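Local coordinates for Lmaj004144AAA protein (Leishmania major, PDB 1Y63) that probably catalyses reversible phosphate transfer between nucleoside triphosphates and monophosphates, hydrolyses ATP, and takes part in late maturation of the small ribosomal subunit, at residues A[66-69]-A[70-73]; A[94-98]-A[99-103]; A[16-19]-A[20-23]; A[125-128]-A[129-132]; A[80-83]-A[84-88]. One frame throughout, in Å; residues are numbered along the deposited sequence.

Contact 1. Residues A[66-69]-A[70-73]; sequences EKDE and DRLL
The aliphatic part of Lys67 lies alongside Arg71, one turn further along helix 66-80, and this is the close-packed side of the contact. Lys67 CD comes within 3.7 Å of Arg71 NH2, and Lys67 CB sits over one face of the guanidinium, toward its rim. With CG held between the backbone N and the carbonyl carbon (chi1 61°), the lysine runs beside the arginine in the same direction. The polar ends are looser and bridged by water. Lys67 NZ donates to Asp68 OD1 at 3.0 Å, while Arg71 NH1 stands in a long salt bridge, 3.8 Å from Asp68 OD1; a water donates to Asp68 OD1 and accepts from Arg71 NH1 at the guanidinium edge, in its plane. Thr53 also binds Lys67 NZ and Asp68 OD2. Another water donates to both Glu66 OE2 and Asp70 OD2, and Asp70 OD1 binds a manganese ion. The carboxylate of Asp68 and the metal on Asp70 would probably ease the like charges, whereas the water only links Glu66 with Asp70.

Contact 2. Residues A[94-98]-A[99-103]; sequences ELFPE and RWFHM. With NA (sodium ion), chain O; MN (manganese (II) ion), chain F.
Pro97 O accepts the backbone N of Trp100 at 3.1 Å and Glu98 O that of Phe101 at 3.3 Å, two i to i+3 bonds that coil the loop between strands 85-89 and 103-108 into a short turn. Pro97 is thereby laid over the indole: its CG stands 3.5 Å from the centroid of the five-membered ring of Trp100, 8° off the normal, a CH-pi contact. Phe96 continues the cluster. Its CD1 meets Trp100 CZ3 at 3.6 Å, and Phe101 turns an edge toward its face in an offset edge-to-face pair with planes 67° apart. Leu95 CD2 lies over a face of the Phe96 ring. Glu77 accepts a hydrogen bond from Trp100 NE1 and forms a salt bridge with Arg99 NH1, which is also hydrogen-bonded to Glu6 O. The acidic side chains behave differently: Glu98 OE2 binds manganese at 2.3 Å and Glu94 OE2 binds sodium. The chemistry implies a loop pinned to the core by its aromatic rings, while its carboxylates collect cations.

Contact 3. Residues A[16-19]-A[20-23]; sequences TGTP and GTGK. With ADP (adenosine-5'-diphosphate), chain Q.
This is a buried local contact within the loop that joins strand 12-16 to helix 23-33, folded round the beta-phosphate of ADP. A type II turn from Thr18 to Thr21 shapes its middle. Thr18 O accepts two bonds from Thr21, one from the backbone N at 3.0 Å and one from OG1 at 2.7 Å, the latter in the carbonyl plane. Thr21 OG1 reaches back because it sits between its own N and carbonyl carbon (chi1 54°). The sequence and shape are those of a P-loop, or Walker A motif, of the nucleoside monophosphate kinases, with Gly17, Gly20 and Gly22 adopting backbone angles that would press a CB against the preceding carbonyl O. The amides line the anion: Gly20 N donates to ADP O1B at 2.9 Å, while Gly22 N and Lys23 N both donate to ADP O2B. Lys23 then bends at its last two torsions and curls back, so that NZ reaches ADP O2B at 2.8 Å and Gly17 O at 3.0 Å, with a weak third bond to Thr18 O. The ammonium approaches Gly17 O from above its carbonyl plane. Outside the loop, Arg117 binds Gly20 O, and Glu135 holds Thr18 OG1.

Contact 4. Residues A[125-128]-A[129-132]; sequences EAKR and AENM
Lys127 and Glu130 face each other one turn apart on helix 125-136, whose first residues belong to the predicted LID region of this adenylate kinase relative. The backbone is regular alpha-helix: four i to i+4 bonds run from Ala129 N to Glu125 O through Met132 N to Arg128 O. Electrostatic contact across the two segments comes from a salt bridge, Lys127 NZ to Glu130 OE1 at 3.5 Å. Lys127 bends at chi2 (-80°), which swings its chain toward the glutamate, and its CD also comes to 3.8 Å from Glu130 OE1. Glu130, extended beyond CG, lies along the helix wall, CG 3.2 Å from Ala126 O. A manganese ion binds at the exposed start, by Glu125. Among the polar links to the rest of the fold, Arg128 NH1 is hydrogen-bonded to Thr119 OG1. Packing belongs to the inner side, where Arg128 and Met132 stand against helix 111-120 and both touch Phe115. Asn131 is the buried member of the group and faces the phosphate-binding loop, where it meets Thr18 and Pro19. Its amide folds back over the helix, with ND2 3.2 Å from Lys127 O, yet the angle there is too poor for a hydrogen bond.

Contact 5. Residues A[80-83]-A[84-88]; sequences MVSR and GNHVV
Met80 overlaps Val88: its SD and CE each lie 3.6 Å from Val88 CG2, the two side chains meeting at a slant. The thioether curls back through bends at chi2 and chi3, which carries it toward the strand although the CB of Met80 points away. Its sulfur also comes obliquely to the His86 ring. Here helix 66-80 gives way to strand 85-89 of the parallel sheet, the alpha-to-beta return of a P-loop NTPase fold, and the chain nearly reverses, 159° between the directions of the two segments. Gly84 makes the turn with a positive phi that suits a residue lacking a side chain. Nearer the turn, Ser82 OG stands 3.2 Å from His86 NE2, not as a hydrogen bond but because both bind one manganese ion, a site to which Arg83 also contributes. His86 ND1 is held by Asn12 OD1, which probably fixes the rotation of the imidazole, with NE2 left for the metal. Ser82 OG is bonded in addition to Ile79 O.

In the fold
Contact 3 is the buried one, its centre about 7 Å from the centre of the chain, whereas contact 4 is a surface helix with its centre about 19 Å from that point; contacts 1, 2 and 5 are partly buried. Contacts 1 and 2 meet where Leu73 packs on Phe96 and Trp100, and contact 2 joins contact 5 through Phe101 and Trp100 against Met80, one apolar seam beside the sheet. Contacts 1 and 5 share helix 66-80. Contact 4 touches contact 3 through Asn131. The chemistry follows place: backbone amides and lysine grip phosphate centrally, rings and thioether fill the seam, and carboxylates, bridging water and salt bridges lie toward the surface, though manganese also reaches buried His86.

Contact 1. Residues A[66-69]-A[70-73]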
loop_
_atom_site.group_PDB
_atom_site.type_symbol
_atom_site.label_atom_id
_atom_site.label_comp_id
_atom_site.label_asym_id
_atom_site.label_seq_id
_atom_site.Cartn_x
_atom_site.Cartn_y
_atom_site.Cartn_z
ATOM N N GLU A 66 4.901 15.361 -11.543
ATOM C CA GLU A 66 3.457 15.560 -11.525
ATOM C C GLU A 66 2.751 14.834 -12.655
ATOM O O GLU A 66 1.728 14.195 -12.440
ATOM C CB GLU A 66 3.130 17.066 -11.583
ATOM C CG GLU A 66 1.655 17.398 -11.584
ATOM C CD GLU A 66 1.362 18.861 -11.290
ATOM O OE1 GLU A 66 2.293 19.609 -10.923
ATOM O OE2 GLU A 66 0.182 19.257 -11.417
ATOM N N LYS A 67 3.304 14.929 -13.861
ATOM C CA LYS A 67 2.711 14.314 -15.032
ATOM C C LYS A 67 2.731 12.777 -14.947
ATOM O O LYS A 67 1.847 12.112 -15.466
ATOM C CB LYS A 67 3.451 14.771 -16.295
ATOM C CG LYS A 67 4.945 14.393 -16.317
ATOM C CD LYS A 67 5.645 14.842 -17.584
ATOM C CE LYS A 67 7.152 14.644 -17.479
ATOM N NZ LYS A 67 7.534 13.239 -17.133
ATOM N N ASP A 68 3.765 12.240 -14.317
ATOM C CA ASP A 68 3.904 10.783 -14.136
ATOM C C ASP A 68 2.809 10.270 -13.205
ATOM O O ASP A 68 2.213 9.214 -13.440
ATOM C CB ASP A 68 5.276 10.442 -13.561
ATOM C CG ASP A 68 6.427 10.936 -14.431
ATOM O OD1 ASP A 68 6.353 10.828 -15.686
ATOM O OD2 ASP A 68 7.413 11.446 -13.848
ATOM N N GLU A 69 2.563 10.996 -12.117
ATOM C CA GLU A 69 1.440 10.678 -11.243
ATOM C C GLU A 69 0.119 10.717 -11.992
ATOM O O GLU A 69 -0.710 9.828 -11.844
ATOM C CB GLU A 69 1.374 11.634 -10.043
ATOM C CG GLU A 69 2.539 11.513 -9.088
ATOM C CD GLU A 69 2.331 12.285 -7.806
ATOM O OE1 GLU A 69 1.332 13.033 -7.718
ATOM O OE2 GLU A 69 3.176 12.146 -6.900
ATOM N N ASP A 70 -0.088 11.755 -12.806
ATOM C CA ASP A 70 -1.342 11.898 -13.554
ATOM C C ASP A 70 -1.600 10.693 -14.435
ATOM O O ASP A 70 -2.715 10.188 -14.510
ATOM C CB ASP A 70 -1.299 13.146 -14.423
ATOM C CG ASP A 70 -1.316 14.436 -13.605
ATOM O OD1 ASP A 70 -1.693 14.390 -12.423
ATOM O OD2 ASP A 70 -0.953 15.498 -14.151
ATOM N N ARG A 71 -0.567 10.274 -15.160
ATOM C CA ARG A 71 -0.691 9.124 -16.063
ATOM C C ARG A 71 -0.982 7.845 -15.328
ATOM O O ARG A 71 -1.770 7.012 -15.827
ATOM C CB ARG A 71 0.575 8.973 -16.924
ATOM C CG ARG A 71 0.670 10.021 -17.996
ATOM C CD ARG A 71 2.078 10.179 -18.562
ATOM N NE ARG A 71 2.238 11.470 -19.230
ATOM C CZ ARG A 71 3.395 12.111 -19.400
ATOM N NH1 ARG A 71 4.541 11.611 -18.938
ATOM N NH2 ARG A 71 3.403 13.273 -20.026
ATOM N N LEU A 72 -0.325 7.648 -14.180
ATOM C CA LEU A 72 -0.618 6.488 -13.330
ATOM C C LEU A 72 -2.088 6.493 -12.913
ATOM O O LEU A 72 -2.768 5.481 -12.970
ATOM C CB LEU A 72 0.293 6.452 -12.097
ATOM C CG LEU A 72 -0.059 5.397 -11.045
ATOM C CD1 LEU A 72 0.084 3.992 -11.573
ATOM C CD2 LEU A 72 0.793 5.595 -9.807
ATOM N N LEU A 73 -2.570 7.636 -12.438
ATOM C CA LEU A 73 -3.963 7.725 -11.998
ATOM C C LEU A 73 -4.946 7.466 -13.116
ATOM O O LEU A 73 -5.952 6.776 -12.917
ATOM C CB LEU A 73 -4.234 9.079 -11.344
ATOM C CG LEU A 73 -3.404 9.440 -10.099
ATOM C CD1 LEU A 73 -3.869 10.788 -9.579
ATOM C CD2 LEU A 73 -3.441 8.449 -8.984
HETATM O O HOH W 1 -1.428 17.290 -12.249
HETATM O O HOH W 2 4.894 9.204 -17.196
#

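Contact 2. Residues A[94-98]-A[99-103]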
loop_
_atom_site.group_PDB
_atom_site.type_symbol
_atom_site.label_atom_id
_atom_site.label_comp_id
_atom_site.label_asym_id
_atom_site.label_seq_id
_atom_site.Cartn_x
_atom_site.Cartn_y
_atom_site.Cartn_z
ATOM N N GLU A 94 -0.499 9.749 -0.924
ATOM C CA GLU A 94 -1.074 11.080 -1.074
ATOM C C GLU A 94 -1.603 11.310 -2.482
ATOM O O GLU A 94 -2.583 12.035 -2.680
ATOM C CB GLU A 94 -0.033 12.143 -0.709
ATOM C CG GLU A 94 -0.344 13.551 -1.167
ATOM C CD GLU A 94 0.684 14.528 -0.677
ATOM O OE1 GLU A 94 1.885 14.360 -0.984
ATOM O OE2 GLU A 94 0.277 15.474 0.025
ATOM N N LEU A 95 -0.967 10.672 -3.455
ATOM C CA LEU A 95 -1.322 10.885 -4.844
ATOM C C LEU A 95 -2.703 10.406 -5.235
ATOM O O LEU A 95 -3.285 10.936 -6.178
ATOM C CB LEU A 95 -0.290 10.264 -5.753
ATOM C CG LEU A 95 -0.273 8.742 -5.914
ATOM C CD1 LEU A 95 0.567 8.355 -7.110
ATOM C CD2 LEU A 95 0.250 8.062 -4.691
ATOM N N PHE A 96 -3.246 9.435 -4.523
ATOM C CA PHE A 96 -4.508 8.837 -4.950
ATOM C C PHE A 96 -5.693 9.639 -4.422
ATOM O O PHE A 96 -5.627 10.206 -3.319
ATOM C CB PHE A 96 -4.657 7.418 -4.419
ATOM C CG PHE A 96 -3.515 6.480 -4.750
ATOM C CD1 PHE A 96 -3.112 6.268 -6.053
ATOM C CD2 PHE A 96 -2.861 5.785 -3.747
ATOM C CE1 PHE A 96 -2.090 5.383 -6.349
ATOM C CE2 PHE A 96 -1.821 4.908 -4.049
ATOM C CZ PHE A 96 -1.462 4.703 -5.356
ATOM N N PRO A 97 -6.794 9.660 -5.187
ATOM C CA PRO A 97 -8.001 10.333 -4.726
ATOM C C PRO A 97 -8.662 9.569 -3.594
ATOM O O PRO A 97 -8.802 8.352 -3.654
ATOM C CB PRO A 97 -8.893 10.363 -5.957
ATOM C CG PRO A 97 -8.426 9.341 -6.820
ATOM C CD PRO A 97 -6.974 9.083 -6.523
ATOM N N GLU A 98 -9.126 10.297 -2.584
ATOM C CA GLU A 98 -9.870 9.717 -1.488
ATOM C C GLU A 98 -11.119 8.994 -1.959
ATOM O O GLU A 98 -11.540 8.042 -1.329
ATOM C CB GLU A 98 -10.228 10.771 -0.449
ATOM C CG GLU A 98 -9.085 11.302 0.339
ATOM C CD GLU A 98 -9.559 12.265 1.418
ATOM O OE1 GLU A 98 -10.308 11.820 2.309
ATOM O OE2 GLU A 98 -9.204 13.467 1.350
ATOM N N ARG A 99 -11.689 9.416 -3.081
ATOM C CA ARG A 99 -12.839 8.763 -3.677
ATOM C C ARG A 99 -12.665 7.242 -3.847
ATOM O O ARG A 99 -13.655 6.483 -3.773
ATOM C CB ARG A 99 -13.093 9.412 -5.051
ATOM C CG ARG A 99 -14.168 8.768 -5.894
ATOM C CD ARG A 99 -14.529 9.624 -7.071
ATOM N NE ARG A 99 -13.359 9.988 -7.852
ATOM C CZ ARG A 99 -12.819 9.233 -8.802
ATOM N NH1 ARG A 99 -13.350 8.054 -9.119
ATOM N NH2 ARG A 99 -11.727 9.640 -9.422
ATOM N N TRP A 100 -11.442 6.814 -4.133
ATOM C CA TRP A 100 -11.191 5.397 -4.462
ATOM C C TRP A 100 -11.285 4.474 -3.275
ATOM O O TRP A 100 -11.698 3.327 -3.434
ATOM C CB TRP A 100 -9.810 5.229 -5.054
ATOM C CG TRP A 100 -9.619 5.705 -6.466
ATOM C CD1 TRP A 100 -10.556 6.192 -7.322
ATOM C CD2 TRP A 100 -8.382 5.716 -7.173
ATOM N NE1 TRP A 100 -9.979 6.499 -8.529
ATOM C CE2 TRP A 100 -8.644 6.208 -8.464
ATOM C CE3 TRP A 100 -7.076 5.322 -6.844
ATOM C CZ2 TRP A 100 -7.651 6.345 -9.412
ATOM C CZ3 TRP A 100 -6.097 5.449 -7.793
ATOM C CH2 TRP A 100 -6.375 5.960 -9.042
ATOM N N PHE A 101 -10.894 4.939 -2.082
ATOM C CA PHE A 101 -10.581 4.012 -0.985
ATOM C C PHE A 101 -11.551 4.028 0.185
ATOM O O PHE A 101 -11.972 5.096 0.659
ATOM C CB PHE A 101 -9.143 4.226 -0.478
ATOM C CG PHE A 101 -8.101 3.821 -1.490
ATOM C CD1 PHE A 101 -8.009 2.496 -1.882
ATOM C CD2 PHE A 101 -7.276 4.740 -2.080
ATOM C CE1 PHE A 101 -7.110 2.094 -2.811
ATOM C CE2 PHE A 101 -6.349 4.337 -3.030
ATOM C CZ PHE A 101 -6.253 3.006 -3.370
ATOM N N HIS A 102 -11.867 2.823 0.661
ATOM C CA HIS A 102 -12.715 2.643 1.839
ATOM C C HIS A 102 -11.953 2.312 3.095
ATOM O O HIS A 102 -12.527 2.362 4.166
ATOM C CB HIS A 102 -13.753 1.573 1.565
ATOM C CG HIS A 102 -14.482 1.812 0.301
ATOM N ND1 HIS A 102 -14.158 1.174 -0.875
ATOM C CD2 HIS A 102 -15.440 2.718 -0.006
ATOM C CE1 HIS A 102 -14.932 1.635 -1.843
ATOM N NE2 HIS A 102 -15.714 2.580 -1.343
ATOM N N MET A 103 -10.678 1.953 2.936
ATOM C CA MET A 103 -9.792 1.591 4.017
ATOM C C MET A 103 -8.349 1.842 3.576
ATOM O O MET A 103 -7.979 1.553 2.415
ATOM C CB MET A 103 -9.972 0.111 4.399
ATOM C CG MET A 103 -9.225 -0.294 5.619
ATOM S SD MET A 103 -9.328 -2.092 5.837
ATOM C CE MET A 103 -11.033 -2.385 5.617
HETATM NA NA NA O . 1.170 16.579 1.970
HETATM MN MN MN F . -7.111 14.429 1.296
HETATM O O HOH W 3 -10.578 7.441 1.062
HETATM O O HOH W 4 -6.807 14.108 0.091
HETATM O O HOH W 5 1.537 14.916 2.983
HETATM O O HOH W 6 1.355 16.539 4.745
#

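Contact 3. Residues A[16-19]-A[20-23]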
loop_
_atom_site.group_PDB
_atom_site.type_symbol
_atom_site.label_atom_id
_atom_site.label_comp_id
_atom_site.label_asym_id
_atom_site.label_seq_id
_atom_site.Cartn_x
_atom_site.Cartn_y
_atom_site.Cartn_z
ATOM N N THR A 16 -0.215 0.534 2.502
ATOM C CA THR A 16 0.938 1.396 2.304
ATOM C C THR A 16 1.907 1.240 3.504
ATOM O O THR A 16 1.635 0.472 4.438
ATOM C CB THR A 16 0.484 2.851 2.057
ATOM O OG1 THR A 16 1.603 3.637 1.625
ATOM C CG2 THR A 16 -0.125 3.496 3.339
ATOM N N GLY A 17 3.057 1.898 3.443
ATOM C CA GLY A 17 4.133 1.641 4.372
ATOM C C GLY A 17 5.467 1.667 3.665
ATOM O O GLY A 17 5.557 1.477 2.450
ATOM N N THR A 18 6.511 1.901 4.435
ATOM C CA THR A 18 7.874 1.866 3.932
ATOM C C THR A 18 8.187 0.571 3.177
ATOM O O THR A 18 7.671 -0.522 3.532
ATOM C CB THR A 18 8.837 1.949 5.129
ATOM O OG1 THR A 18 8.464 3.041 5.953
ATOM C CG2 THR A 18 10.251 2.119 4.691
ATOM N N PRO A 19 9.001 0.668 2.104
ATOM C CA PRO A 19 9.509 -0.561 1.508
ATOM C C PRO A 19 10.055 -1.526 2.582
ATOM O O PRO A 19 10.799 -1.122 3.483
ATOM C CB PRO A 19 10.621 -0.049 0.589
ATOM C CG PRO A 19 10.128 1.293 0.161
ATOM C CD PRO A 19 9.515 1.865 1.395
ATOM N N GLY A 20 9.639 -2.777 2.471
ATOM C CA GLY A 20 10.059 -3.856 3.339
ATOM C C GLY A 20 9.103 -4.127 4.507
ATOM O O GLY A 20 9.321 -5.110 5.232
ATOM N N THR A 21 8.078 -3.297 4.713
ATOM C CA THR A 21 7.127 -3.500 5.812
ATOM C C THR A 21 6.122 -4.643 5.642
ATOM O O THR A 21 5.460 -5.044 6.610
ATOM C CB THR A 21 6.351 -2.198 6.158
ATOM O OG1 THR A 21 5.730 -1.671 4.971
ATOM C CG2 THR A 21 7.317 -1.181 6.756
ATOM N N GLY A 22 5.976 -5.128 4.415
ATOM C CA GLY A 22 5.124 -6.285 4.134
ATOM C C GLY A 22 3.910 -6.053 3.290
ATOM O O GLY A 22 2.974 -6.859 3.345
ATOM N N LYS A 23 3.895 -4.964 2.519
ATOM C CA LYS A 23 2.686 -4.573 1.749
ATOM C C LYS A 23 2.251 -5.618 0.753
ATOM O O LYS A 23 1.092 -6.031 0.720
ATOM C CB LYS A 23 2.906 -3.239 1.039
ATOM C CG LYS A 23 3.274 -2.070 1.910
ATOM C CD LYS A 23 3.525 -0.838 1.075
ATOM C CE LYS A 23 4.714 -0.947 0.166
ATOM N NZ LYS A 23 5.988 -1.081 0.954
HETATM P PB ADP Q . 6.957 -4.596 0.720
HETATM O O1B ADP Q . 8.271 -4.008 0.244
HETATM O O2B ADP Q . 6.320 -3.695 1.757
HETATM O O3B ADP Q . 6.013 -5.012 -0.405
HETATM P PA ADP Q . 7.153 -7.464 1.141
HETATM O O1A ADP Q . 5.712 -7.923 1.201
HETATM O O2A ADP Q . 7.867 -7.658 -0.195
HETATM O O3A ADP Q . 7.297 -5.945 1.588
HETATM O "O5'" ADP Q . 7.998 -8.185 2.298
HETATM C "C5'" ADP Q . 9.359 -8.514 2.057
HETATM C "C4'" ADP Q . 9.610 -9.800 2.805
HETATM O "O4'" ADP Q . 9.337 -9.606 4.190
HETATM C "C3'" ADP Q . 8.703 -10.946 2.391
HETATM O "O3'" ADP Q . 9.142 -11.620 1.215
HETATM C "C2'" ADP Q . 8.751 -11.818 3.614
HETATM O "O2'" ADP Q . 9.991 -12.514 3.680
HETATM C "C1'" ADP Q . 8.795 -10.809 4.730
HETATM N N9 ADP Q . 7.517 -10.447 5.368
HETATM C C8 ADP Q . 6.545 -9.569 4.953
HETATM N N7 ADP Q . 5.561 -9.467 5.873
HETATM C C5 ADP Q . 5.923 -10.287 6.919
HETATM C C6 ADP Q . 5.319 -10.620 8.198
HETATM N N6 ADP Q . 4.155 -10.055 8.573
HETATM N N1 ADP Q . 5.998 -11.491 8.976
HETATM C C2 ADP Q . 7.181 -12.029 8.576
HETATM N N3 ADP Q . 7.820 -11.784 7.417
HETATM C C4 ADP Q . 7.204 -10.916 6.566
#

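Contact 4. Residues A[125-128]-A[129-132]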
loop_
_atom_site.group_PDB
_atom_site.type_symbol
_atom_site.label_atom_id
_atom_site.label_comp_id
_atom_site.label_asym_id
_atom_site.label_seq_id
_atom_site.Cartn_x
_atom_site.Cartn_y
_atom_site.Cartn_z
ATOM N N GLU A 125 23.118 -0.690 -0.074
ATOM C CA GLU A 125 23.252 -0.197 1.290
ATOM C C GLU A 125 22.653 1.205 1.431
ATOM O O GLU A 125 22.047 1.508 2.458
ATOM C CB GLU A 125 24.705 -0.249 1.773
ATOM C CG GLU A 125 25.274 -1.683 1.944
ATOM C CD GLU A 125 25.827 -2.277 0.681
ATOM O OE1 GLU A 125 25.832 -1.571 -0.355
ATOM O OE2 GLU A 125 26.294 -3.442 0.730
ATOM N N ALA A 126 22.785 2.042 0.400
ATOM C CA ALA A 126 22.205 3.373 0.448
ATOM C C ALA A 126 20.677 3.328 0.506
ATOM O O ALA A 126 20.028 4.031 1.306
ATOM C CB ALA A 126 22.679 4.218 -0.740
ATOM N N LYS A 127 20.071 2.502 -0.348
ATOM C CA LYS A 127 18.613 2.452 -0.373
ATOM C C LYS A 127 18.090 1.848 0.920
ATOM O O LYS A 127 17.091 2.297 1.458
ATOM C CB LYS A 127 18.133 1.689 -1.609
ATOM C CG LYS A 127 18.287 2.489 -2.881
ATOM C CD LYS A 127 17.153 3.495 -3.023
ATOM C CE LYS A 127 17.263 4.300 -4.309
ATOM N NZ LYS A 127 18.139 5.493 -4.181
ATOM N N ARG A 128 18.793 0.848 1.446
ATOM C CA ARG A 128 18.422 0.266 2.724
ATOM C C ARG A 128 18.427 1.311 3.831
ATOM O O ARG A 128 17.459 1.430 4.586
ATOM C CB ARG A 128 19.338 -0.898 3.089
ATOM C CG ARG A 128 19.047 -1.563 4.436
ATOM C CD ARG A 128 19.876 -2.807 4.643
ATOM N NE ARG A 128 21.307 -2.482 4.648
ATOM C CZ ARG A 128 22.317 -3.351 4.716
ATOM N NH1 ARG A 128 22.096 -4.663 4.807
ATOM N NH2 ARG A 128 23.574 -2.907 4.676
ATOM N N ALA A 129 19.504 2.084 3.941
ATOM C CA ALA A 129 19.575 3.132 4.976
ATOM C C ALA A 129 18.513 4.208 4.819
ATOM O O ALA A 129 17.950 4.690 5.809
ATOM C CB ALA A 129 20.942 3.775 4.961
ATOM N N GLU A 130 18.271 4.629 3.583
ATOM C CA GLU A 130 17.208 5.587 3.270
ATOM C C GLU A 130 15.837 5.086 3.717
ATOM O O GLU A 130 15.038 5.836 4.310
ATOM C CB GLU A 130 17.181 5.867 1.778
ATOM C CG GLU A 130 18.274 6.763 1.283
ATOM C CD GLU A 130 18.428 6.696 -0.218
ATOM O OE1 GLU A 130 17.392 6.631 -0.912
ATOM O OE2 GLU A 130 19.578 6.700 -0.701
ATOM N N ASN A 131 15.564 3.814 3.461
ATOM C CA ASN A 131 14.300 3.241 3.879
ATOM C C ASN A 131 14.212 3.087 5.385
ATOM O O ASN A 131 13.174 3.318 5.969
ATOM C CB ASN A 131 14.036 1.914 3.181
ATOM C CG ASN A 131 13.684 2.076 1.719
ATOM O OD1 ASN A 131 12.920 2.975 1.345
ATOM N ND2 ASN A 131 14.154 1.149 0.905
ATOM N N MET A 132 15.309 2.727 6.042
ATOM C CA MET A 132 15.298 2.640 7.492
ATOM C C MET A 132 14.991 3.993 8.131
ATOM O O MET A 132 14.249 4.066 9.112
ATOM C CB MET A 132 16.669 2.164 7.988
ATOM C CG MET A 132 17.039 0.756 7.553
ATOM S SD MET A 132 15.979 -0.484 8.308
ATOM C CE MET A 132 16.416 -0.305 10.003
#

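Contact 5. Residues A[80-83]-A[84-88]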
loop_
_atom_site.group_PDB
_atom_site.type_symbol
_atom_site.label_atom_id
_atom_site.label_comp_id
_atom_site.label_asym_id
_atom_site.label_seq_id
_atom_site.Cartn_x
_atom_site.Cartn_y
_atom_site.Cartn_z
ATOM N N MET A 80 -10.158 0.987 -10.675
ATOM C CA MET A 80 -10.598 1.299 -9.323
ATOM C C MET A 80 -12.098 1.458 -9.194
ATOM O O MET A 80 -12.645 1.236 -8.128
ATOM C CB MET A 80 -9.874 2.541 -8.806
ATOM C CG MET A 80 -8.373 2.321 -8.700
ATOM S SD MET A 80 -7.896 0.909 -7.638
ATOM C CE MET A 80 -8.589 1.418 -6.072
ATOM N N VAL A 81 -12.771 1.826 -10.287
ATOM C CA VAL A 81 -14.225 2.017 -10.267
ATOM C C VAL A 81 -14.973 0.808 -10.829
ATOM O O VAL A 81 -16.212 0.815 -10.889
ATOM C CB VAL A 81 -14.660 3.300 -11.022
ATOM C CG1 VAL A 81 -14.022 4.503 -10.373
ATOM C CG2 VAL A 81 -14.308 3.213 -12.499
ATOM N N SER A 82 -14.227 -0.206 -11.244
ATOM C CA SER A 82 -14.800 -1.423 -11.831
ATOM C C SER A 82 -15.442 -2.342 -10.788
ATOM O O SER A 82 -15.191 -2.218 -9.599
ATOM C CB SER A 82 -13.730 -2.187 -12.622
ATOM O OG SER A 82 -12.782 -2.826 -11.789
ATOM N N ARG A 83 -16.276 -3.285 -11.246
ATOM C CA ARG A 83 -16.920 -4.224 -10.325
ATOM C C ARG A 83 -15.853 -5.098 -9.663
ATOM O O ARG A 83 -14.808 -5.348 -10.247
ATOM C CB ARG A 83 -17.971 -5.088 -11.044
ATOM C CG ARG A 83 -17.435 -5.924 -12.203
ATOM C CD ARG A 83 -18.517 -6.843 -12.819
ATOM N NE ARG A 83 -19.784 -6.169 -13.131
ATOM C CZ ARG A 83 -20.823 -6.760 -13.724
ATOM N NH1 ARG A 83 -20.761 -8.038 -14.091
ATOM N NH2 ARG A 83 -21.935 -6.071 -13.963
ATOM N N GLY A 84 -16.115 -5.521 -8.432
ATOM C CA GLY A 84 -15.212 -6.385 -7.674
ATOM C C GLY A 84 -14.465 -5.524 -6.674
ATOM O O GLY A 84 -14.605 -4.298 -6.690
ATOM N N ASN A 85 -13.675 -6.169 -5.824
ATOM C CA ASN A 85 -12.919 -5.499 -4.782
ATOM C C ASN A 85 -11.458 -5.457 -5.165
ATOM O O ASN A 85 -10.974 -6.294 -5.931
ATOM C CB ASN A 85 -13.125 -6.223 -3.450
ATOM C CG ASN A 85 -14.590 -6.470 -3.138
ATOM O OD1 ASN A 85 -15.436 -5.592 -3.319
ATOM N ND2 ASN A 85 -14.907 -7.695 -2.683
ATOM N N HIS A 86 -10.775 -4.408 -4.727
ATOM C CA HIS A 86 -9.391 -4.200 -5.116
ATOM C C HIS A 86 -8.543 -3.908 -3.906
ATOM O O HIS A 86 -8.955 -3.144 -3.021
ATOM C CB HIS A 86 -9.275 -3.058 -6.147
ATOM C CG HIS A 86 -10.220 -3.223 -7.304
ATOM N ND1 HIS A 86 -11.466 -2.641 -7.337
ATOM C CD2 HIS A 86 -10.109 -3.939 -8.449
ATOM C CE1 HIS A 86 -12.102 -3.019 -8.442
ATOM N NE2 HIS A 86 -11.294 -3.795 -9.144
ATOM N N VAL A 87 -7.360 -4.512 -3.873
ATOM C CA VAL A 87 -6.372 -4.221 -2.828
ATOM C C VAL A 87 -5.148 -3.639 -3.515
ATOM O O VAL A 87 -4.465 -4.307 -4.307
ATOM C CB VAL A 87 -6.058 -5.444 -1.906
ATOM C CG1 VAL A 87 -5.616 -6.697 -2.687
ATOM C CG2 VAL A 87 -5.027 -5.058 -0.841
ATOM N N VAL A 88 -4.927 -2.369 -3.267
ATOM C CA VAL A 88 -3.855 -1.633 -3.921
ATOM C C VAL A 88 -2.669 -1.602 -2.959
ATOM O O VAL A 88 -2.848 -1.452 -1.740
ATOM C CB VAL A 88 -4.289 -0.204 -4.238
ATOM C CG1 VAL A 88 -3.152 0.588 -4.843
ATOM C CG2 VAL A 88 -5.453 -0.238 -5.212
#